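Local coordinates for sensor histidine kinase PdtaS (Mycobacterium tuberculosis, PDB 2YKF), which probably senses nutrient deprivation by binding cyclic di-GMP and responds by autophosphorylation, starting signalling through the PdtaR/PdtaS two-component system, at residues 22-27 against 44-49; 126-131 against 154-159. One frame throughout, in Å; residues are numbered along the deposited sequence. Where two conformers were deposited one is given.

Contact 1. Residues 22-27 against 44-49; sequences DHLHAV and MWVRRD
L24 and V27, one turn apart on helix 18-38, pack against M44 and V46 on strand 41-47, joining a helix to the antiparallel sheet of the GAF domain in the sensor region. The short helical and strand axes run nearly antiparallel, at 165°, and approach no closer than 11.4 Å, so the layers meet through side chains alone. M44 does most of the bridging. With CG anti to its backbone N (chi1 -180°) and chi2 also extended, the thioether reaches straight out from the strand; only at chi3, -85°, does the chain bend, carrying the terminal methyl across to the helix. There CE meets two branches, which approach it from directions roughly at right angles: L24 CD2 is 3.9 Å from M44 CE, and V27 CG1 approaches the same methyl to 3.6 Å. The sulfur also borders the leucine, M44 SD standing 4.1 Å from L24 CD2. The V27 branch that touches is the one opposite its backbone N, while L24 divides its two methyls between two strand residues, with CD2 on the methionine and CD1 on V46. Further side-chain packing of L24 on V125 and A126 extends the contact to the adjoining strand 123-131, and P165 covers part of V27. W45 lies on the other face of strand 41-47 and packs there on V85 of helix 83-90. No hydrogen bond spans the two segments; the interface is apolar and buried. Toward the end of the strand it closes with L24 CD1 against V46 CG1, 4.0 Å apart.

Contact 2. Residues 126-131 against 154-159; sequences AVLTRH and DLLRML
Strand 126-131 and the helical segment 154-159 run roughly antiparallel, their short axes inclined at 159° and 11.2 Å apart at closest approach, with L128 and L156 bringing the backbones nearest. L128 supplies the centre of the contact through one methyl: its CD1 lies 4.0 Å from L159 CD1 and 4.1 Å from L156 CD2, thus touching two leucines almost one helical turn apart. The side chains of L128 and L159 cross at about a right angle. L156 uses its other branch on R130, which, with CG anti to the backbone N (chi1 -180°) and the chain extended on to NE, spans the gap, so that its NH1 comes 3.8 Å from L156 CD1, oblique to the guanidinium plane. A weak, long ion pair links the same NH1 to E114 on the adjacent strand 114-120. Across the sheet from the helix, T129 OG1 and H131 NE2 are hydrogen-bonded at 2.9 Å. L155 and L159 also pack on L37 and L34 of helix 18-38, which places helix 143-161 beside that helix on one face of the GAF sheet. With no hydrogen bond between the segments, a charged group borders a hydrocarbon methyl, and R130 probably forms a partly exposed edge to the leucine packing.

Overall arrangement
Contacts 1 and 2 lie 12 Å apart, centre to centre, and join two helices to the same face of one GAF-domain sheet, in which strands 41-47 and 123-131 are antiparallel neighbours. The strands are tied directly: W45 N probably hydrogen-bonds V127 O at 2.8 Å, and the W45 indole NE1 probably bonds T129 OG1 at 3.0 Å on the face turned from helices 18-38 and 143-161. On the helical side, L24 CD2 meets A126 CB at 3.6 Å, so contact 1 reaches into the strand of contact 2. Contact 1 is buried, contact 2 only partly, and together they pack two helices on the GAF sheet, while the predicted phosphoacceptor histidine is not present in the structure.

Contact 1. Residues 22-27 against 44-49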
loop_
_atom_site.group_PDB
_atom_site.type_symbol
_atom_site.label_atom_id
_atom_site.label_comp_id
_atom_site.label_asym_id
_atom_site.label_seq_id
_atom_site.Cartn_x
_atom_site.Cartn_y
_atom_site.Cartn_z
ATOM N N ASP A 22 9.192 -2.407 23.724
ATOM C CA ASP A 22 9.077 -1.257 22.794
ATOM C C ASP A 22 9.698 -1.438 21.446
ATOM O O ASP A 22 9.095 -1.080 20.445
ATOM C CB ASP A 22 9.787 -0.032 23.364
ATOM C CG ASP A 22 9.050 0.591 24.451
ATOM O OD1 ASP A 22 7.838 0.264 24.628
ATOM O OD2 ASP A 22 9.675 1.479 25.107
ATOM N N HIS A 23 10.940 -1.909 21.423
ATOM C CA HIS A 23 11.604 -2.132 20.186
ATOM C C HIS A 23 10.843 -3.145 19.287
ATOM O O HIS A 23 10.762 -2.946 18.077
ATOM C CB HIS A 23 13.012 -2.629 20.440
ATOM C CG HIS A 23 13.847 -2.757 19.205
ATOM N ND1 HIS A 23 14.309 -1.665 18.502
ATOM C CD2 HIS A 23 14.342 -3.849 18.575
ATOM C CE1 HIS A 23 15.068 -2.079 17.503
ATOM N NE2 HIS A 23 15.117 -3.408 17.538
ATOM N N LEU A 24 10.310 -4.226 19.866
ATOM C CA LEU A 24 9.586 -5.170 19.026
ATOM C C LEU A 24 8.311 -4.544 18.524
ATOM O O LEU A 24 7.918 -4.800 17.384
ATOM C CB LEU A 24 9.293 -6.524 19.721
ATOM C CG LEU A 24 10.603 -7.299 20.029
ATOM C CD1 LEU A 24 10.265 -8.608 20.703
ATOM C CD2 LEU A 24 11.383 -7.569 18.794
ATOM N N HIS A 25 7.637 -3.762 19.361
ATOM C CA HIS A 25 6.431 -3.046 18.897
ATOM C C HIS A 25 6.775 -2.151 17.678
ATOM O O HIS A 25 6.043 -2.114 16.686
ATOM C CB HIS A 25 5.840 -2.153 19.988
ATOM C CG HIS A 25 4.999 -2.886 20.982
ATOM N ND1 HIS A 25 3.672 -3.195 20.755
ATOM C CD2 HIS A 25 5.264 -3.295 22.255
ATOM C CE1 HIS A 25 3.158 -3.783 21.833
ATOM N NE2 HIS A 25 4.105 -3.858 22.754
ATOM N N ALA A 26 7.874 -1.436 17.790
ATOM C CA ALA A 26 8.430 -0.611 16.668
ATOM C C ALA A 26 8.745 -1.428 15.411
ATOM O O ALA A 26 8.432 -1.006 14.279
ATOM C CB ALA A 26 9.707 0.167 17.166
ATOM N N VAL A 27 9.375 -2.609 15.560
ATOM C CA VAL A 27 9.576 -3.474 14.415
ATOM C C VAL A 27 8.265 -3.788 13.672
ATOM O O VAL A 27 8.187 -3.624 12.414
ATOM C CB VAL A 27 10.224 -4.854 14.804
ATOM C CG1 VAL A 27 10.230 -5.797 13.559
ATOM C CG2 VAL A 27 11.688 -4.590 15.373
ATOM N N MET A 44 7.464 -13.244 13.297
ATOM C CA MET A 44 8.345 -12.857 14.382
ATOM C C MET A 44 8.241 -13.888 15.508
ATOM O O MET A 44 7.171 -14.166 15.989
ATOM C CB MET A 44 7.948 -11.509 14.950
ATOM C CG MET A 44 8.871 -11.076 16.102
ATOM S SD MET A 44 8.345 -9.479 16.829
ATOM C CE MET A 44 9.214 -8.468 15.666
ATOM N N TRP A 45 9.385 -14.407 15.938
ATOM C CA TRP A 45 9.427 -15.471 16.982
ATOM C C TRP A 45 10.152 -14.963 18.199
ATOM O O TRP A 45 11.174 -14.269 18.056
ATOM C CB TRP A 45 10.208 -16.666 16.457
ATOM C CG TRP A 45 9.560 -17.286 15.273
ATOM C CD1 TRP A 45 9.809 -17.050 13.980
ATOM C CD2 TRP A 45 8.558 -18.266 15.325
ATOM N NE1 TRP A 45 8.987 -17.817 13.173
ATOM C CE2 TRP A 45 8.218 -18.596 13.994
ATOM C CE3 TRP A 45 7.948 -18.951 16.372
ATOM C CZ2 TRP A 45 7.257 -19.584 13.681
ATOM C CZ3 TRP A 45 6.970 -19.917 16.060
ATOM C CH2 TRP A 45 6.630 -20.202 14.736
ATOM N N VAL A 46 9.592 -15.238 19.384
ATOM C CA VAL A 46 10.284 -14.994 20.661
ATOM C C VAL A 46 10.520 -16.356 21.389
ATOM O O VAL A 46 9.938 -17.382 20.972
ATOM C CB VAL A 46 9.582 -13.966 21.592
ATOM C CG1 VAL A 46 9.542 -12.512 20.909
ATOM C CG2 VAL A 46 8.140 -14.420 22.036
ATOM N N ARG A 47 11.389 -16.337 22.413
ATOM C CA ARG A 47 11.840 -17.563 23.121
ATOM C C ARG A 47 11.550 -17.339 24.568
ATOM O O ARG A 47 12.000 -16.362 25.169
ATOM C CB ARG A 47 13.346 -17.761 22.927
ATOM C CG ARG A 47 13.915 -18.978 23.658
ATOM C CD ARG A 47 15.380 -19.178 23.341
ATOM N NE ARG A 47 16.239 -18.244 24.086
ATOM C CZ ARG A 47 17.586 -18.289 24.078
ATOM N NH1 ARG A 47 18.222 -19.218 23.362
ATOM N NH2 ARG A 47 18.302 -17.412 24.790
ATOM N N ARG A 48 10.730 -18.200 25.148
ATOM C CA ARG A 48 10.386 -18.000 26.547
ATOM C C ARG A 48 11.532 -18.510 27.420
ATOM O O ARG A 48 12.509 -19.052 26.900
ATOM C CB ARG A 48 9.145 -18.803 26.911
ATOM C CG ARG A 48 8.214 -19.142 25.805
ATOM C CD ARG A 48 7.494 -20.452 26.182
ATOM N NE ARG A 48 6.106 -20.204 26.509
ATOM C CZ ARG A 48 5.272 -21.093 27.037
ATOM N NH1 ARG A 48 5.686 -22.311 27.360
ATOM N NH2 ARG A 48 4.012 -20.736 27.258
ATOM N N ASP A 49 11.380 -18.340 28.745
ATOM C CA ASP A 49 12.111 -19.142 29.765
ATOM C C ASP A 49 12.377 -20.587 29.308
ATOM O O ASP A 49 13.538 -21.032 29.126
ATOM C CB ASP A 49 11.334 -19.174 31.110
ATOM C CG ASP A 49 9.779 -19.252 30.946
ATOM O OD1 ASP A 49 9.225 -20.061 30.164
ATOM O OD2 ASP A 49 9.099 -18.494 31.655
#

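Contact 2. Residues 126-131 against 154-159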
loop_
_atom_site.group_PDB
_atom_site.type_symbol
_atom_site.label_atom_id
_atom_site.label_comp_id
_atom_site.label_asym_id
_atom_site.label_seq_id
_atom_site.Cartn_x
_atom_site.Cartn_y
_atom_site.Cartn_z
ATOM N N ALA A 126 14.378 -11.249 19.306
ATOM C CA ALA A 126 13.421 -11.966 18.488
ATOM C C ALA A 126 14.131 -12.455 17.282
ATOM O O ALA A 126 15.230 -11.998 16.977
ATOM C CB ALA A 126 12.169 -11.023 18.049
ATOM N N VAL A 127 13.498 -13.382 16.578
ATOM C CA VAL A 127 13.979 -13.856 15.282
ATOM C C VAL A 127 12.857 -13.805 14.216
ATOM O O VAL A 127 11.731 -14.174 14.496
ATOM C CB VAL A 127 14.477 -15.311 15.399
ATOM C CG1 VAL A 127 14.885 -15.812 14.059
ATOM C CG2 VAL A 127 15.688 -15.331 16.350
ATOM N N LEU A 128 13.186 -13.358 13.021
ATOM C CA LEU A 128 12.232 -13.272 11.914
ATOM C C LEU A 128 12.451 -14.446 11.089
ATOM O O LEU A 128 13.611 -14.766 10.807
ATOM C CB LEU A 128 12.593 -12.058 11.037
ATOM C CG LEU A 128 12.550 -10.680 11.748
ATOM C CD1 LEU A 128 12.829 -9.606 10.729
ATOM C CD2 LEU A 128 11.168 -10.434 12.340
ATOM N N THR A 129 11.385 -15.104 10.658
ATOM C CA THR A 129 11.542 -16.032 9.511
ATOM C C THR A 129 10.897 -15.424 8.282
ATOM O O THR A 129 9.799 -14.818 8.387
ATOM C CB THR A 129 10.948 -17.420 9.829
ATOM O OG1 THR A 129 9.575 -17.276 10.287
ATOM C CG2 THR A 129 11.858 -18.144 10.950
ATOM N N ARG A 130 11.603 -15.507 7.151
ATOM C CA ARG A 130 11.122 -15.018 5.876
ATOM C C ARG A 130 10.602 -16.206 5.003
ATOM O O ARG A 130 11.273 -17.247 4.898
ATOM C CB ARG A 130 12.270 -14.292 5.167
ATOM C CG ARG A 130 11.989 -13.681 3.797
ATOM C CD ARG A 130 13.285 -12.965 3.247
ATOM N NE ARG A 130 13.191 -12.454 1.842
ATOM C CZ ARG A 130 14.072 -11.605 1.267
ATOM N NH1 ARG A 130 15.118 -11.131 1.950
ATOM N NH2 ARG A 130 13.900 -11.195 0.008
ATOM N N HIS A 131 9.417 -16.082 4.413
ATOM C CA HIS A 131 8.870 -17.177 3.623
ATOM C C HIS A 131 8.445 -16.578 2.319
ATOM O O HIS A 131 7.840 -15.489 2.310
ATOM C CB HIS A 131 7.655 -17.742 4.323
ATOM C CG HIS A 131 7.872 -18.090 5.766
ATOM N ND1 HIS A 131 7.743 -19.377 6.244
ATOM C CD2 HIS A 131 8.107 -17.307 6.847
ATOM C CE1 HIS A 131 7.930 -19.374 7.558
ATOM N NE2 HIS A 131 8.135 -18.126 7.949
ATOM N N ASP A 154 19.596 -4.592 3.160
ATOM C CA ASP A 154 20.134 -3.519 4.003
ATOM C C ASP A 154 19.358 -3.350 5.300
ATOM O O ASP A 154 19.952 -3.147 6.359
ATOM C CB ASP A 154 20.123 -2.182 3.254
ATOM C CG ASP A 154 21.165 -2.110 2.175
ATOM O OD1 ASP A 154 22.152 -2.874 2.289
ATOM O OD2 ASP A 154 20.993 -1.320 1.208
ATOM N N LEU A 155 18.013 -3.416 5.250
ATOM C CA LEU A 155 17.245 -3.239 6.497
ATOM C C LEU A 155 17.386 -4.454 7.380
ATOM O O LEU A 155 17.358 -4.319 8.572
ATOM C CB LEU A 155 15.724 -3.054 6.216
ATOM C CG LEU A 155 15.411 -1.889 5.286
ATOM C CD1 LEU A 155 13.881 -1.989 4.983
ATOM C CD2 LEU A 155 15.813 -0.583 5.995
ATOM N N LEU A 156 17.406 -5.654 6.792
ATOM C CA LEU A 156 17.571 -6.887 7.597
ATOM C C LEU A 156 18.909 -6.827 8.379
ATOM O O LEU A 156 18.992 -7.217 9.545
ATOM C CB LEU A 156 17.547 -8.067 6.649
ATOM C CG LEU A 156 16.118 -8.528 6.299
ATOM C CD1 LEU A 156 16.190 -9.580 5.236
ATOM C CD2 LEU A 156 15.337 -9.041 7.528
ATOM N N ARG A 157 19.925 -6.275 7.748
ATOM C CA ARG A 157 21.222 -6.054 8.443
ATOM C C ARG A 157 21.104 -5.036 9.597
ATOM O O ARG A 157 21.583 -5.281 10.690
ATOM C CB ARG A 157 22.354 -5.721 7.430
ATOM C CG ARG A 157 23.504 -4.905 7.985
ATOM C CD ARG A 157 24.748 -5.719 8.395
ATOM N NE ARG A 157 25.694 -5.889 7.284
ATOM C CZ ARG A 157 27.032 -5.934 7.393
ATOM N NH1 ARG A 157 27.641 -5.779 8.579
ATOM N NH2 ARG A 157 27.771 -6.109 6.293
ATOM N N MET A 158 20.393 -3.925 9.375
ATOM C CA MET A 158 20.105 -2.996 10.442
ATOM C C MET A 158 19.291 -3.607 11.569
ATOM O O MET A 158 19.533 -3.285 12.773
ATOM C CB MET A 158 19.368 -1.783 9.811
ATOM C CG MET A 158 20.358 -0.955 9.030
ATOM S SD MET A 158 19.668 0.478 8.211
ATOM C CE MET A 158 19.525 1.537 9.616
ATOM N N LEU A 159 18.278 -4.443 11.220
ATOM C CA LEU A 159 17.539 -5.159 12.270
ATOM C C LEU A 159 18.508 -6.034 13.112
ATOM O O LEU A 159 18.406 -6.061 14.350
ATOM C CB LEU A 159 16.469 -6.070 11.649
ATOM C CG LEU A 159 15.233 -5.244 11.241
ATOM C CD1 LEU A 159 14.425 -6.018 10.180
ATOM C CD2 LEU A 159 14.436 -5.090 12.498
#